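Local coordinates for protein heme oxygenase 1 (Synechocystis sp., PDB 1WE1) that binds heme and probably catalyses its oxygen-dependent opening to biliverdin, carbon monoxide and free iron, a key step toward the chromophores of the photosynthetic antennae, at residues Phe48-Ser51 against Ala52-Glu56; Gly89-Trp92 against Arg93-Val96; Tyr156-Ala159 against Asp160-Asp163; Glu205-Gly208 against Asn209-Ala213. All coordinates share one frame; numbering follows the deposited sequence.

Contact 1 (Phe48-Ser51 against Ala52-Glu56); sequences FVYS and AMEEE
Y50 CD1 meets two side chains from the following turn: M53 CE at 3.5 Å and the carboxylate oxygen E54 OE2 at 3.2 Å. They arrive differently. OE2 sits at the ring edge, in the ring plane, where aromatic C-H groups are slightly positive, and its carboxylate is turned 54° against the ring. The methionine runs alongside the tyrosine and approaches it obliquely, because a bend at chi3 (51°) curls the methyl back; a flexible thioether suits such a place. Both pairs follow the i to i+3 and i to i+4 spacing of the alpha-helix 36-59. Here A52, M53, E54 and E55 donate their amides to F48, V49, Y50 and S51, with E54 N 2.8 Å from Y50 O. On another face A52, small enough for close helix packing, touches R110. Outside the helix, Y50 OH is hydrogen-bonded to D131 and R127, while F155 meets the ring at a steep angle. An alanine in place of Y50 removes the hydroxyl and ring, and would probably leave D131 and R127 without that partner and a gap beside M53 CE. The E54 carboxylate is held by Y128 OH and the backbone amides of R76 and K77, which fix it beside the tyrosine.

Contact 2 (Gly89-Trp92 against Arg93-Val96); sequences GSNW and RQEV
A type I beta turn, G89 to W92, leads straight into the short, weakly bonded helix 92-95, and at this joint R93 lays its side chain over the indole of W92. R93 CD stands 3.3 Å from the centroid of the six-membered ring of W92, 17° off its normal, a CH-pi contact. The guanidinium continues nearly parallel, 5° from the ring plane, with W92 CZ2 beneath its face. W92 chi1 of 71° sets CG between its own backbone N and carbonyl carbon, turning the indole under the arginine and onto E81, L84 and Q85 of helix 77-88. V96 CG1 lies at the indole edge, 4.3 Å from W92 CE3. A leucine in place of W92 would probably leave the R93 chain without its flat support and a gap against helix 77-88. The backbone is tied by V96 N to W92 O (2.9 Å) and by Q94 N to N91 O (2.9 Å). One water bridges S90 O and R93 N. G89 has a positive phi at which a CB would collide with the carbonyl oxygen before it, which glycine avoids at this helix end. Helix end, type I turn and short, loosely bonded helical turn together form a compact surface connection between longer helices.

Contact 3 (Tyr156-Ala159 against Asp160-Asp163); sequences YEFA and DIDD
A159 and D160 occupy the two corner positions of a turn, and their side chains meet on its exposed outer side: A159 CB lies 3.5 Å from D160 OD1. With chi1 at -47°, the aspartate CG stands beside its own backbone N, which folds the carboxylate back toward the alanine. A small methyl and a charged group suit a corner facing solvent. F158 and I161, the residues flanking the corner, are buried instead. Their side chains run side by side in the same direction, and F158 CD2 touches I161 CD1 at 3.8 Å, the methyl approaching the ring obliquely. F158 CB and I161 CB are also 4.0 Å apart, so the pair meets near its roots as well as farther out. The isoleucine chain is extended (chi2 -179°), which carries its end methyl out to the phenyl group. Around them, R76 makes a cation-pi contact with the F158 ring, L132 and L74 pack against it, and I161 rests on L74 and F167. A few residues on, D163 OD1 accepts a hydrogen bond from A166 N and caps the start of helix 164-176. This is a type I beta turn from F158 to I161, its hydrophobic flanks anchoring the loop between helices 120-146 and 164-176.

Contact 4 (Glu205-Gly208 against Asn209-Ala213); sequences ELEG and NLIKA
I211 and E207 lie one turn apart, and the isoleucine leans back over the glutamate's carbonyl: I211 CG1 is 3.0 Å from E207 O and 4.4 Å from E207 CG. A chi1 of -59° places CG1 beside the residue's own backbone N and hence above the preceding turn, while E207 CG is anti to its N (chi1 -171°), its carboxylate extending outward from the helix. L206 and L210 belong to the inner face. L210 CB lies 3.5 Å from E207 O, and both leucines continue onto F25 and S38, contacts with helices 24-30 and 36-59 that suit branched apolar side chains. N209 turns toward helix 36-59 as well, reaching S38 and K41. Backbone bonds bind the turn: L210 N to L206 O (3.1 Å) and I211 N to E207 O (3.0 Å). K212 N to G208 O, at 3.4 Å, is weak. G208 is exposed and has ordinary helical backbone angles, so nothing in its conformation demands a glycine. Before the turn, E205 is held by S99 OG and A101 N. Such a pattern marks the opening turns of helix 207-222, whose one side (L210) packs inward while G208, I211 and K212 are exposed, and which starts directly after helix 182-205 ends.

Contact 1 lies nearest the heme, the Y50 side chain being about 8 Å from it; F158 of contact 3 and L206 of contact 4 are about 11 and 12 Å away, while contact 2 is remote from the annotated sites. Contacts 1 and 2 have centres 19 Å apart and touch directly, F48 CZ meeting V96 CG1 at 4.1 Å. Contacts 1 and 3 do not touch, but share R76 and D131 as neighbours. Contacts 4 and 1 do not touch (nearest atoms about 10 Å apart), but the leucines of contact 4 pack at S38 on the helix 36-59 that carries contact 1. Contacts 3 and 4, with centres 32 Å apart, lie on opposite sides of the chain's centre.

Contact 1 (Phe48-Ser51 against Ala52-Glu56)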
ATOM      1  N   PHE A  48       3.853   5.473  -7.475  1.00 39.02           N
ATOM      2  CA  PHE A  48       4.690   4.749  -8.434  1.00 40.91           C
ATOM      3  C   PHE A  48       4.596   3.235  -8.270  1.00 40.40           C
ATOM      4  O   PHE A  48       4.604   2.494  -9.252  1.00 39.31           O
ATOM      5  CB  PHE A  48       6.154   5.185  -8.310  1.00 41.56           C
ATOM      6  CG  PHE A  48       6.371   6.645  -8.599  1.00 44.18           C
ATOM      7  CD1 PHE A  48       6.540   7.558  -7.561  1.00 41.46           C
ATOM      8  CD2 PHE A  48       6.362   7.116  -9.913  1.00 42.91           C
ATOM      9  CE1 PHE A  48       6.694   8.917  -7.827  1.00 42.80           C
ATOM     10  CE2 PHE A  48       6.513   8.477 -10.193  1.00 43.50           C
ATOM     11  CZ  PHE A  48       6.679   9.382  -9.145  1.00 42.97           C
ATOM     12  N   VAL A  49       4.500   2.776  -7.030  1.00 39.28           N
ATOM     13  CA  VAL A  49       4.410   1.350  -6.791  1.00 37.55           C
ATOM     14  C   VAL A  49       3.127   0.791  -7.371  1.00 38.44           C
ATOM     15  O   VAL A  49       3.148  -0.230  -8.051  1.00 40.85           O
ATOM     16  CB  VAL A  49       4.459   1.034  -5.297  1.00 37.81           C
ATOM     17  CG1 VAL A  49       4.315  -0.483  -5.093  1.00 36.41           C
ATOM     18  CG2 VAL A  49       5.775   1.551  -4.700  1.00 32.66           C
ATOM     19  N   TYR A  50       2.000   1.448  -7.107  1.00 38.15           N
ATOM     20  CA  TYR A  50       0.729   0.970  -7.644  1.00 37.61           C
ATOM     21  C   TYR A  50       0.710   1.062  -9.150  1.00 38.85           C
ATOM     22  O   TYR A  50       0.146   0.206  -9.811  1.00 39.55           O
ATOM     23  CB  TYR A  50      -0.444   1.750  -7.064  1.00 34.95           C
ATOM     24  CG  TYR A  50      -0.836   1.282  -5.689  1.00 33.77           C
ATOM     25  CD1 TYR A  50      -1.761   0.239  -5.515  1.00 33.35           C
ATOM     26  CD2 TYR A  50      -0.280   1.869  -4.552  1.00 32.03           C
ATOM     27  CE1 TYR A  50      -2.120  -0.197  -4.229  1.00 31.84           C
ATOM     28  CE2 TYR A  50      -0.637   1.440  -3.267  1.00 32.03           C
ATOM     29  CZ  TYR A  50      -1.553   0.417  -3.115  1.00 32.11           C
ATOM     30  OH  TYR A  50      -1.914   0.035  -1.849  1.00 34.28           O
ATOM     31  N   SER A  51       1.335   2.095  -9.705  1.00 41.54           N
ATOM     32  CA  SER A  51       1.362   2.219 -11.156  1.00 43.12           C
ATOM     33  C   SER A  51       2.019   0.974 -11.727  1.00 43.32           C
ATOM     34  O   SER A  51       1.449   0.311 -12.593  1.00 43.82           O
ATOM     35  CB  SER A  51       2.140   3.461 -11.596  1.00 42.05           C
ATOM     36  OG  SER A  51       1.437   4.640 -11.251  1.00 45.06           O
ATOM     37  N   ALA A  52       3.214   0.662 -11.222  1.00 43.86           N
ATOM     38  CA  ALA A  52       3.984  -0.507 -11.659  1.00 44.71           C
ATOM     39  C   ALA A  52       3.165  -1.793 -11.562  1.00 45.02           C
ATOM     40  O   ALA A  52       3.023  -2.531 -12.530  1.00 42.93           O
ATOM     41  CB  ALA A  52       5.245  -0.642 -10.817  1.00 43.71           C
ATOM     42  N   MET A  53       2.623  -2.034 -10.376  1.00 46.44           N
ATOM     43  CA  MET A  53       1.822  -3.213 -10.095  1.00 48.55           C
ATOM     44  C   MET A  53       0.572  -3.327 -10.966  1.00 48.84           C
ATOM     45  O   MET A  53       0.293  -4.382 -11.512  1.00 48.80           O
ATOM     46  CB  MET A  53       1.457  -3.192  -8.615  1.00 50.03           C
ATOM     47  CG  MET A  53       0.613  -4.323  -8.106  1.00 52.22           C
ATOM     48  SD  MET A  53       0.720  -4.320  -6.299  1.00 59.21           S
ATOM     49  CE  MET A  53       0.336  -2.582  -5.901  1.00 56.63           C
ATOM     50  N   GLU A  54      -0.177  -2.241 -11.110  1.00 50.35           N
ATOM     51  CA  GLU A  54      -1.397  -2.275 -11.915  1.00 50.00           C
ATOM     52  C   GLU A  54      -1.153  -2.432 -13.416  1.00 50.21           C
ATOM     53  O   GLU A  54      -1.982  -2.998 -14.133  1.00 49.49           O
ATOM     54  CB  GLU A  54      -2.239  -1.033 -11.624  1.00 48.76           C
ATOM     55  CG  GLU A  54      -3.194  -1.255 -10.463  1.00 49.01           C
ATOM     56  CD  GLU A  54      -3.333  -0.056  -9.552  1.00 49.71           C
ATOM     57  OE1 GLU A  54      -3.620   1.054 -10.050  1.00 48.53           O
ATOM     58  OE2 GLU A  54      -3.160  -0.234  -8.328  1.00 50.47           O
ATOM     59  N   GLU A  55      -0.016  -1.939 -13.889  1.00 49.72           N
ATOM     60  CA  GLU A  55       0.327  -2.072 -15.297  1.00 51.34           C
ATOM     61  C   GLU A  55       0.676  -3.549 -15.593  1.00 52.90           C
ATOM     62  O   GLU A  55       0.139  -4.151 -16.524  1.00 51.48           O
ATOM     63  CB  GLU A  55       1.522  -1.179 -15.624  1.00 50.78           C
ATOM     64  CG  GLU A  55       1.935  -1.153 -17.077  1.00 52.30           C
ATOM     65  CD  GLU A  55       3.052  -0.148 -17.330  1.00 54.87           C
ATOM     66  OE1 GLU A  55       4.213  -0.568 -17.553  1.00 55.12           O
ATOM     67  OE2 GLU A  55       2.764   1.072 -17.295  1.00 57.16           O
ATOM     68  N   GLU A  56       1.571  -4.120 -14.786  1.00 53.98           N
ATOM     69  CA  GLU A  56       1.997  -5.509 -14.950  1.00 54.57           C
ATOM     70  C   GLU A  56       0.826  -6.472 -14.750  1.00 55.22           C
ATOM     71  O   GLU A  56       0.679  -7.447 -15.481  1.00 55.24           O
ATOM     72  CB  GLU A  56       3.119  -5.853 -13.959  1.00 53.12           C
ATOM     73  CG  GLU A  56       4.422  -5.060 -14.132  1.00 54.65           C
ATOM     74  CD  GLU A  56       5.175  -5.401 -15.411  1.00 56.03           C
ATOM     75  OE1 GLU A  56       4.709  -6.283 -16.161  1.00 58.98           O
ATOM     76  OE2 GLU A  56       6.237  -4.790 -15.670  1.00 55.57           O
TER

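Contact 2 (Gly89-Trp92 against Arg93-Val96)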
ATOM      1  N   GLY A  89      -1.034  20.054  -5.881  1.00 44.39           N
ATOM      2  CA  GLY A  89      -1.673  21.036  -6.733  1.00 44.87           C
ATOM      3  C   GLY A  89      -1.533  20.697  -8.202  1.00 46.91           C
ATOM      4  O   GLY A  89      -0.901  19.705  -8.565  1.00 48.22           O
ATOM      5  N   SER A  90      -2.111  21.540  -9.051  1.00 46.69           N
ATOM      6  CA  SER A  90      -2.097  21.343 -10.493  1.00 46.41           C
ATOM      7  C   SER A  90      -0.777  20.961 -11.145  1.00 45.60           C
ATOM      8  O   SER A  90      -0.776  20.226 -12.127  1.00 46.42           O
ATOM      9  CB  SER A  90      -2.661  22.582 -11.186  1.00 47.31           C
ATOM     10  OG  SER A  90      -4.035  22.730 -10.877  1.00 50.45           O
ATOM     11  N   ASN A  91       0.345  21.457 -10.635  1.00 42.65           N
ATOM     12  CA  ASN A  91       1.610  21.098 -11.249  1.00 41.00           C
ATOM     13  C   ASN A  91       2.201  19.827 -10.624  1.00 40.50           C
ATOM     14  O   ASN A  91       3.418  19.612 -10.712  1.00 39.36           O
ATOM     15  CB  ASN A  91       2.635  22.240 -11.114  1.00 43.46           C
ATOM     16  CG  ASN A  91       2.150  23.557 -11.703  1.00 44.55           C
ATOM     17  OD1 ASN A  91       1.451  23.592 -12.715  1.00 47.91           O
ATOM     18  ND2 ASN A  91       2.546  24.655 -11.077  1.00 44.66           N
ATOM     19  N   TRP A  92       1.364  18.981 -10.019  1.00 38.01           N
ATOM     20  CA  TRP A  92       1.879  17.773  -9.368  1.00 39.49           C
ATOM     21  C   TRP A  92       2.738  16.845 -10.219  1.00 39.15           C
ATOM     22  O   TRP A  92       3.673  16.248  -9.696  1.00 38.86           O
ATOM     23  CB  TRP A  92       0.760  16.949  -8.699  1.00 40.27           C
ATOM     24  CG  TRP A  92      -0.192  16.225  -9.628  1.00 41.35           C
ATOM     25  CD1 TRP A  92      -1.360  16.710 -10.144  1.00 41.59           C
ATOM     26  CD2 TRP A  92      -0.056  14.887 -10.131  1.00 42.64           C
ATOM     27  NE1 TRP A  92      -1.963  15.759 -10.936  1.00 44.39           N
ATOM     28  CE2 TRP A  92      -1.185  14.631 -10.949  1.00 43.99           C
ATOM     29  CE3 TRP A  92       0.912  13.880  -9.975  1.00 42.57           C
ATOM     30  CZ2 TRP A  92      -1.379  13.404 -11.612  1.00 43.97           C
ATOM     31  CZ3 TRP A  92       0.719  12.653 -10.640  1.00 45.39           C
ATOM     32  CH2 TRP A  92      -0.419  12.433 -11.448  1.00 43.68           C
ATOM     33  N   ARG A  93       2.442  16.715 -11.513  1.00 40.91           N
ATOM     34  CA  ARG A  93       3.248  15.839 -12.370  1.00 43.42           C
ATOM     35  C   ARG A  93       4.705  16.280 -12.279  1.00 44.53           C
ATOM     36  O   ARG A  93       5.620  15.463 -12.373  1.00 45.05           O
ATOM     37  CB  ARG A  93       2.816  15.934 -13.841  1.00 44.49           C
ATOM     38  CG  ARG A  93       1.830  14.883 -14.373  1.00 47.52           C
ATOM     39  CD  ARG A  93       0.473  14.959 -13.703  1.00 50.52           C
ATOM     40  NE  ARG A  93      -0.652  14.468 -14.521  1.00 53.31           N
ATOM     41  CZ  ARG A  93      -0.776  13.237 -15.020  1.00 50.48           C
ATOM     42  NH1 ARG A  93       0.154  12.318 -14.818  1.00 53.35           N
ATOM     43  NH2 ARG A  93      -1.861  12.909 -15.691  1.00 49.51           N
ATOM     44  N   GLN A  94       4.909  17.580 -12.073  1.00 46.13           N
ATOM     45  CA  GLN A  94       6.251  18.147 -12.015  1.00 46.92           C
ATOM     46  C   GLN A  94       6.884  18.190 -10.630  1.00 46.94           C
ATOM     47  O   GLN A  94       8.097  18.306 -10.517  1.00 47.35           O
ATOM     48  CB  GLN A  94       6.243  19.563 -12.599  1.00 48.48           C
ATOM     49  CG  GLN A  94       5.289  19.783 -13.779  1.00 50.16           C
ATOM     50  CD  GLN A  94       5.359  21.208 -14.342  1.00 51.62           C
ATOM     51  OE1 GLN A  94       4.431  21.668 -15.010  1.00 52.36           O
ATOM     52  NE2 GLN A  94       6.467  21.900 -14.078  1.00 50.27           N
ATOM     53  N   GLU A  95       6.077  18.099  -9.579  1.00 47.92           N
ATOM     54  CA  GLU A  95       6.607  18.151  -8.216  1.00 49.03           C
ATOM     55  C   GLU A  95       6.794  16.793  -7.540  1.00 48.55           C
ATOM     56  O   GLU A  95       7.630  16.646  -6.641  1.00 46.45           O
ATOM     57  CB  GLU A  95       5.702  19.010  -7.329  1.00 51.48           C
ATOM     58  CG  GLU A  95       6.214  20.416  -7.074  1.00 57.79           C
ATOM     59  CD  GLU A  95       6.288  21.251  -8.337  1.00 62.63           C
ATOM     60  OE1 GLU A  95       5.230  21.477  -8.967  1.00 65.83           O
ATOM     61  OE2 GLU A  95       7.403  21.682  -8.704  1.00 66.54           O
ATOM     62  N   VAL A  96       6.004  15.809  -7.961  1.00 46.83           N
ATOM     63  CA  VAL A  96       6.076  14.491  -7.359  1.00 47.57           C
ATOM     64  C   VAL A  96       7.383  13.789  -7.683  1.00 46.84           C
ATOM     65  O   VAL A  96       7.881  13.874  -8.805  1.00 48.10           O
ATOM     66  CB  VAL A  96       4.880  13.594  -7.802  1.00 47.89           C
ATOM     67  CG1 VAL A  96       5.062  13.123  -9.248  1.00 45.35           C
ATOM     68  CG2 VAL A  96       4.739  12.415  -6.842  1.00 46.91           C
TER
HETATM   69  O   HOH W   1       0.410  18.106 -13.116  1.00 25.08           O

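Contact 3 (Tyr156-Ala159 against Asp160-Asp163)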
ATOM      1  N   TYR A 156      -8.140   5.787   0.266  1.00 52.35           N
ATOM      2  CA  TYR A 156      -8.788   4.862   1.188  1.00 53.38           C
ATOM      3  C   TYR A 156     -10.243   4.554   0.771  1.00 54.77           C
ATOM      4  O   TYR A 156     -10.934   3.757   1.411  1.00 55.20           O
ATOM      5  CB  TYR A 156      -8.757   5.472   2.594  1.00 53.53           C
ATOM      6  CG  TYR A 156      -7.368   5.838   3.075  1.00 53.85           C
ATOM      7  CD1 TYR A 156      -6.470   4.851   3.494  1.00 54.39           C
ATOM      8  CD2 TYR A 156      -6.945   7.168   3.099  1.00 54.26           C
ATOM      9  CE1 TYR A 156      -5.183   5.177   3.926  1.00 54.55           C
ATOM     10  CE2 TYR A 156      -5.656   7.511   3.532  1.00 53.54           C
ATOM     11  CZ  TYR A 156      -4.782   6.511   3.941  1.00 54.32           C
ATOM     12  OH  TYR A 156      -3.504   6.833   4.343  1.00 53.73           O
ATOM     13  N   GLU A 157     -10.697   5.176  -0.310  1.00 55.47           N
ATOM     14  CA  GLU A 157     -12.060   4.985  -0.776  1.00 57.50           C
ATOM     15  C   GLU A 157     -12.166   4.150  -2.046  1.00 57.73           C
ATOM     16  O   GLU A 157     -11.741   4.578  -3.123  1.00 56.56           O
ATOM     17  CB  GLU A 157     -12.719   6.346  -1.023  1.00 60.23           C
ATOM     18  CG  GLU A 157     -12.718   7.282   0.179  1.00 65.11           C
ATOM     19  CD  GLU A 157     -12.848   8.752  -0.219  1.00 69.33           C
ATOM     20  OE1 GLU A 157     -12.823   9.620   0.688  1.00 70.15           O
ATOM     21  OE2 GLU A 157     -12.969   9.038  -1.438  1.00 70.83           O
ATOM     22  N   PHE A 158     -12.737   2.958  -1.916  1.00 58.39           N
ATOM     23  CA  PHE A 158     -12.936   2.094  -3.071  1.00 59.84           C
ATOM     24  C   PHE A 158     -14.331   2.406  -3.601  1.00 61.36           C
ATOM     25  O   PHE A 158     -15.342   1.930  -3.088  1.00 60.98           O
ATOM     26  CB  PHE A 158     -12.808   0.612  -2.686  1.00 58.06           C
ATOM     27  CG  PHE A 158     -11.395   0.188  -2.365  1.00 54.36           C
ATOM     28  CD1 PHE A 158     -10.846   0.434  -1.112  1.00 52.55           C
ATOM     29  CD2 PHE A 158     -10.600  -0.405  -3.338  1.00 53.16           C
ATOM     30  CE1 PHE A 158      -9.520   0.097  -0.834  1.00 52.20           C
ATOM     31  CE2 PHE A 158      -9.277  -0.746  -3.071  1.00 53.14           C
ATOM     32  CZ  PHE A 158      -8.734  -0.493  -1.817  1.00 51.47           C
ATOM     33  N   ALA A 159     -14.363   3.239  -4.630  1.00 64.32           N
ATOM     34  CA  ALA A 159     -15.612   3.669  -5.236  1.00 67.47           C
ATOM     35  C   ALA A 159     -16.367   2.546  -5.931  1.00 68.86           C
ATOM     36  O   ALA A 159     -17.576   2.390  -5.746  1.00 69.66           O
ATOM     37  CB  ALA A 159     -15.333   4.802  -6.232  1.00 66.41           C
ATOM     38  N   ASP A 160     -15.645   1.761  -6.721  1.00 69.70           N
ATOM     39  CA  ASP A 160     -16.248   0.683  -7.483  1.00 70.56           C
ATOM     40  C   ASP A 160     -16.448  -0.618  -6.726  1.00 70.36           C
ATOM     41  O   ASP A 160     -16.496  -1.689  -7.322  1.00 69.81           O
ATOM     42  CB  ASP A 160     -15.418   0.451  -8.736  1.00 72.95           C
ATOM     43  CG  ASP A 160     -15.087   1.749  -9.444  1.00 76.35           C
ATOM     44  OD1 ASP A 160     -14.392   2.596  -8.833  1.00 79.30           O
ATOM     45  OD2 ASP A 160     -15.527   1.933 -10.599  1.00 78.23           O
ATOM     46  N   ILE A 161     -16.567  -0.512  -5.409  1.00 70.98           N
ATOM     47  CA  ILE A 161     -16.799  -1.669  -4.558  1.00 71.86           C
ATOM     48  C   ILE A 161     -17.852  -1.309  -3.509  1.00 74.25           C
ATOM     49  O   ILE A 161     -17.569  -0.637  -2.511  1.00 73.26           O
ATOM     50  CB  ILE A 161     -15.517  -2.130  -3.845  1.00 71.07           C
ATOM     51  CG1 ILE A 161     -14.477  -2.574  -4.875  1.00 69.75           C
ATOM     52  CG2 ILE A 161     -15.842  -3.278  -2.898  1.00 70.27           C
ATOM     53  CD1 ILE A 161     -13.181  -3.063  -4.269  1.00 67.98           C
ATOM     54  N   ASP A 162     -19.077  -1.752  -3.762  1.00 77.21           N
ATOM     55  CA  ASP A 162     -20.195  -1.495  -2.869  1.00 79.29           C
ATOM     56  C   ASP A 162     -19.984  -2.257  -1.569  1.00 79.38           C
ATOM     57  O   ASP A 162     -19.608  -1.677  -0.551  1.00 79.71           O
ATOM     58  CB  ASP A 162     -21.492  -1.955  -3.530  1.00 82.34           C
ATOM     59  CG  ASP A 162     -21.632  -1.448  -4.957  1.00 85.04           C
ATOM     60  OD1 ASP A 162     -22.560  -1.912  -5.659  1.00 86.27           O
ATOM     61  OD2 ASP A 162     -20.820  -0.589  -5.375  1.00 85.68           O
ATOM     62  N   ASP A 163     -20.222  -3.564  -1.612  1.00 78.94           N
ATOM     63  CA  ASP A 163     -20.053  -4.399  -0.433  1.00 79.14           C
ATOM     64  C   ASP A 163     -18.597  -4.823  -0.357  1.00 77.76           C
ATOM     65  O   ASP A 163     -18.192  -5.799  -0.984  1.00 78.15           O
ATOM     66  CB  ASP A 163     -20.943  -5.640  -0.522  1.00 80.74           C
ATOM     67  CG  ASP A 163     -21.084  -6.351   0.815  1.00 81.97           C
ATOM     68  OD1 ASP A 163     -20.090  -6.405   1.575  1.00 82.55           O
ATOM     69  OD2 ASP A 163     -22.189  -6.862   1.099  1.00 81.66           O
TER

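Contact 4 (Glu205-Gly208 against Asn209-Ala213)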
ATOM      1  N   GLU A 205      12.207   6.253   5.991  1.00 43.08           N
ATOM      2  CA  GLU A 205      12.802   7.344   5.219  1.00 43.47           C
ATOM      3  C   GLU A 205      12.181   8.681   5.617  1.00 43.39           C
ATOM      4  O   GLU A 205      12.773   9.743   5.418  1.00 44.20           O
ATOM      5  CB  GLU A 205      12.560   7.154   3.723  1.00 41.26           C
ATOM      6  CG  GLU A 205      13.600   6.367   2.983  1.00 44.18           C
ATOM      7  CD  GLU A 205      13.263   6.251   1.507  1.00 47.95           C
ATOM      8  OE1 GLU A 205      14.136   5.826   0.720  1.00 49.29           O
ATOM      9  OE2 GLU A 205      12.112   6.575   1.133  1.00 49.12           O
ATOM     10  N   LEU A 206      10.980   8.629   6.172  1.00 40.79           N
ATOM     11  CA  LEU A 206      10.312   9.852   6.541  1.00 39.60           C
ATOM     12  C   LEU A 206      10.489  10.246   7.985  1.00 39.04           C
ATOM     13  O   LEU A 206      10.032  11.307   8.379  1.00 39.50           O
ATOM     14  CB  LEU A 206       8.828   9.748   6.209  1.00 38.87           C
ATOM     15  CG  LEU A 206       8.391  10.107   4.787  1.00 39.67           C
ATOM     16  CD1 LEU A 206       9.566  10.061   3.811  1.00 42.78           C
ATOM     17  CD2 LEU A 206       7.288   9.164   4.369  1.00 38.06           C
ATOM     18  N   GLU A 207      11.172   9.422   8.771  1.00 38.82           N
ATOM     19  CA  GLU A 207      11.352   9.749  10.182  1.00 40.52           C
ATOM     20  C   GLU A 207      11.962  11.125  10.375  1.00 41.77           C
ATOM     21  O   GLU A 207      11.426  11.936  11.131  1.00 43.05           O
ATOM     22  CB  GLU A 207      12.212   8.705  10.891  1.00 41.33           C
ATOM     23  CG  GLU A 207      12.241   8.879  12.400  1.00 40.49           C
ATOM     24  CD  GLU A 207      12.797   7.665  13.129  1.00 44.99           C
ATOM     25  OE1 GLU A 207      12.196   6.568  13.017  1.00 46.18           O
ATOM     26  OE2 GLU A 207      13.836   7.801  13.819  1.00 46.44           O
ATOM     27  N   GLY A 208      13.074  11.389   9.692  1.00 42.65           N
ATOM     28  CA  GLY A 208      13.730  12.682   9.801  1.00 41.72           C
ATOM     29  C   GLY A 208      12.851  13.867   9.413  1.00 43.90           C
ATOM     30  O   GLY A 208      12.888  14.910  10.073  1.00 43.52           O
ATOM     31  N   ASN A 209      12.060  13.723   8.352  1.00 45.00           N
ATOM     32  CA  ASN A 209      11.182  14.809   7.917  1.00 48.22           C
ATOM     33  C   ASN A 209      10.094  15.100   8.959  1.00 49.14           C
ATOM     34  O   ASN A 209       9.667  16.245   9.131  1.00 50.05           O
ATOM     35  CB  ASN A 209      10.501  14.470   6.587  1.00 50.35           C
ATOM     36  CG  ASN A 209      11.486  14.082   5.498  1.00 53.24           C
ATOM     37  OD1 ASN A 209      11.290  14.416   4.327  1.00 54.18           O
ATOM     38  ND2 ASN A 209      12.537  13.352   5.871  1.00 55.59           N
ATOM     39  N   LEU A 210       9.648  14.056   9.645  1.00 48.43           N
ATOM     40  CA  LEU A 210       8.608  14.183  10.654  1.00 47.19           C
ATOM     41  C   LEU A 210       9.152  14.834  11.930  1.00 47.53           C
ATOM     42  O   LEU A 210       8.457  15.622  12.582  1.00 45.94           O
ATOM     43  CB  LEU A 210       8.028  12.798  10.971  1.00 46.07           C
ATOM     44  CG  LEU A 210       6.817  12.747  11.904  1.00 47.29           C
ATOM     45  CD1 LEU A 210       5.684  13.569  11.300  1.00 45.12           C
ATOM     46  CD2 LEU A 210       6.386  11.289  12.113  1.00 49.36           C
ATOM     47  N   ILE A 211      10.390  14.497  12.287  1.00 47.60           N
ATOM     48  CA  ILE A 211      11.014  15.062  13.474  1.00 48.39           C
ATOM     49  C   ILE A 211      11.016  16.587  13.345  1.00 49.26           C
ATOM     50  O   ILE A 211      10.440  17.279  14.187  1.00 50.13           O
ATOM     51  CB  ILE A 211      12.463  14.565  13.645  1.00 48.99           C
ATOM     52  CG1 ILE A 211      12.481  13.037  13.764  1.00 49.84           C
ATOM     53  CG2 ILE A 211      13.087  15.185  14.896  1.00 47.63           C
ATOM     54  CD1 ILE A 211      11.857  12.521  15.024  1.00 49.24           C
ATOM     55  N   LYS A 212      11.639  17.113  12.292  1.00 48.42           N
ATOM     56  CA  LYS A 212      11.665  18.557  12.105  1.00 49.16           C
ATOM     57  C   LYS A 212      10.281  19.147  12.313  1.00 48.13           C
ATOM     58  O   LYS A 212      10.089  19.976  13.204  1.00 47.90           O
ATOM     59  CB  LYS A 212      12.160  18.927  10.712  1.00 51.83           C
ATOM     60  CG  LYS A 212      13.664  18.893  10.564  1.00 57.42           C
ATOM     61  CD  LYS A 212      14.107  19.646   9.311  1.00 62.00           C
ATOM     62  CE  LYS A 212      13.841  21.145   9.439  1.00 64.70           C
ATOM     63  NZ  LYS A 212      14.366  21.922   8.270  1.00 66.02           N
ATOM     64  N   ALA A 213       9.330  18.706  11.488  1.00 46.23           N
ATOM     65  CA  ALA A 213       7.937  19.158  11.550  1.00 44.87           C
ATOM     66  C   ALA A 213       7.384  19.176  12.976  1.00 44.61           C
ATOM     67  O   ALA A 213       6.656  20.095  13.362  1.00 45.01           O
ATOM     68  CB  ALA A 213       7.059  18.265  10.667  1.00 44.00           C
TER